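Local coordinates for centrosomal protein of 104 kDa (Homo sapiens, PDB 5LPH) that is required for ciliogenesis and for the structural integrity of the ciliary tip, and is represented here by its tubulin-binding TOG domain, at residues A[219-223]-A[255-260]. Sequence-based numbering, arbitrary orientation.
Sequences IDNVM and SILEYL
With CG turned anti to its own carbonyl carbon (chi1 -64°), Y259 reaches across to helix 219-229, while the carboxylate of D220, swung anti to the backbone N (chi1 -167°), comes round to the edge of the phenol. There Y259 OH donates to D220 OD1 at 2.9 Å, using the anti lone pair of that oxygen; carboxylate and ring planes stand 55° apart. M223, a selenomethionine, lays its CB over one ring face, 4.1 Å from the centroid, a CH-pi contact displaced toward the rim. Held thus at its hydroxyl and near CG, the ring is probably limited in its rotation. I219 CG2 meets Y259 CE2 at 3.7 Å and I256 CG2 at 4.1 Å. In this all-helical, HEAT-repeat TOG domain, the contact joins the start of the first helix of HEAT 2 to the 3-10 turn that includes 257-259, in the loop after helix 235-252. On the same side of the ring, toward Y259 CB, the bent M223 chain sets SE 4.2 Å from I256 CB and CE 4.4 Å from L260 CG. I256 and L260 also touch F280 of helix 271-283. At the other end, I219 CD1 packs 3.9 Å from S255 OG, a hydroxyl hydrogen-bonded to H252 O.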
loop_
_atom_site.group_PDB
_atom_site.type_symbol
_atom_site.label_atom_id
_atom_site.label_comp_id
_atom_site.label_asym_id
_atom_site.label_seq_id
_atom_site.Cartn_x
_atom_site.Cartn_y
_atom_site.Cartn_z
ATOM N N ILE A 219 18.037 8.709 -0.263
ATOM C CA ILE A 219 19.006 8.299 0.759
ATOM C C ILE A 219 18.499 8.792 2.123
ATOM O O ILE A 219 18.561 8.061 3.098
ATOM C CB ILE A 219 20.419 8.858 0.457
ATOM C CG1 ILE A 219 21.047 8.161 -0.768
ATOM C CG2 ILE A 219 21.345 8.661 1.650
ATOM C CD1 ILE A 219 22.150 8.964 -1.434
ATOM N N ASP A 220 17.965 10.016 2.164
ATOM C CA ASP A 220 17.447 10.613 3.398
ATOM C C ASP A 220 16.333 9.793 4.071
ATOM O O ASP A 220 16.512 9.345 5.198
ATOM C CB ASP A 220 16.989 12.064 3.159
ATOM C CG ASP A 220 16.742 12.821 4.452
ATOM O OD1 ASP A 220 17.680 12.949 5.258
ATOM O OD2 ASP A 220 15.611 13.292 4.669
ATOM N N ASN A 221 15.210 9.577 3.384
ATOM C CA ASN A 221 14.074 8.836 3.994
ATOM C C ASN A 221 14.320 7.326 4.187
ATOM O O ASN A 221 13.851 6.740 5.162
ATOM C CB ASN A 221 12.722 9.134 3.300
ATOM C CG ASN A 221 12.680 8.733 1.833
ATOM O OD1 ASN A 221 13.397 7.839 1.383
ATOM N ND2 ASN A 221 11.826 9.404 1.073
ATOM N N VAL A 222 15.091 6.710 3.294
ATOM C CA VAL A 222 15.469 5.289 3.442
ATOM C C VAL A 222 16.336 5.039 4.690
ATOM O O VAL A 222 16.075 4.117 5.470
ATOM C CB VAL A 222 16.188 4.770 2.168
ATOM C CG1 VAL A 222 16.824 3.401 2.388
ATOM C CG2 VAL A 222 15.236 4.727 0.975
HETATM N N MSE A 223 17.375 5.853 4.866
HETATM C CA MSE A 223 18.314 5.696 5.999
HETATM C C MSE A 223 17.667 6.077 7.301
HETATM O O MSE A 223 17.864 5.404 8.313
HETATM C CB MSE A 223 19.572 6.547 5.784
HETATM C CG MSE A 223 20.438 6.045 4.624
HETATM SE SE MSE A 223 21.172 4.240 4.932
HETATM C CE MSE A 223 21.740 4.423 6.810
ATOM N N SER A 255 28.045 8.898 1.048
ATOM C CA SER A 255 26.931 9.800 1.375
ATOM C C SER A 255 25.931 9.290 2.443
ATOM O O SER A 255 25.090 10.068 2.904
ATOM C CB SER A 255 26.192 10.214 0.089
ATOM O OG SER A 255 26.040 9.117 -0.798
ATOM N N ILE A 256 26.019 8.016 2.842
ATOM C CA ILE A 256 25.165 7.477 3.915
ATOM C C ILE A 256 25.764 7.590 5.327
ATOM O O ILE A 256 25.046 7.380 6.307
ATOM C CB ILE A 256 24.738 6.000 3.655
ATOM C CG1 ILE A 256 25.873 5.002 3.936
ATOM C CG2 ILE A 256 24.219 5.826 2.231
ATOM C CD1 ILE A 256 25.380 3.588 4.143
ATOM N N LEU A 257 27.058 7.900 5.436
ATOM C CA LEU A 257 27.756 7.851 6.738
ATOM C C LEU A 257 27.294 8.909 7.742
ATOM O O LEU A 257 27.377 8.689 8.949
ATOM C CB LEU A 257 29.281 7.946 6.575
ATOM C CG LEU A 257 30.069 6.709 6.183
ATOM C CD1 LEU A 257 29.514 6.095 4.919
ATOM C CD2 LEU A 257 31.560 6.995 6.035
ATOM N N GLU A 258 26.828 10.051 7.242
ATOM C CA GLU A 258 26.255 11.104 8.096
ATOM C C GLU A 258 25.014 10.639 8.891
ATOM O O GLU A 258 24.766 11.140 9.991
ATOM C CB GLU A 258 25.934 12.358 7.263
ATOM C CG GLU A 258 24.782 12.202 6.275
ATOM C CD GLU A 258 24.782 13.262 5.181
ATOM O OE1 GLU A 258 25.801 13.419 4.488
ATOM O OE2 GLU A 258 23.753 13.940 5.000
ATOM N N TYR A 259 24.272 9.665 8.351
ATOM C CA TYR A 259 23.064 9.117 9.002
ATOM C C TYR A 259 23.325 8.159 10.160
ATOM O O TYR A 259 22.395 7.829 10.912
ATOM C CB TYR A 259 22.170 8.419 7.971
ATOM C CG TYR A 259 21.646 9.371 6.952
ATOM C CD1 TYR A 259 20.484 10.085 7.197
ATOM C CD2 TYR A 259 22.324 9.594 5.752
ATOM C CE1 TYR A 259 20.005 10.983 6.271
ATOM C CE2 TYR A 259 21.852 10.494 4.815
ATOM C CZ TYR A 259 20.692 11.185 5.083
ATOM O OH TYR A 259 20.213 12.091 4.184
ATOM N N LEU A 260 24.570 7.700 10.288
ATOM C CA LEU A 260 24.954 6.748 11.326
ATOM C C LEU A 260 25.819 7.430 12.382
ATOM O O LEU A 260 26.297 8.543 12.168
ATOM C CB LEU A 260 25.741 5.597 10.694
ATOM C CG LEU A 260 24.940 4.670 9.774
ATOM C CD1 LEU A 260 25.812 4.112 8.660
ATOM C CD2 LEU A 260 24.294 3.550 10.578
#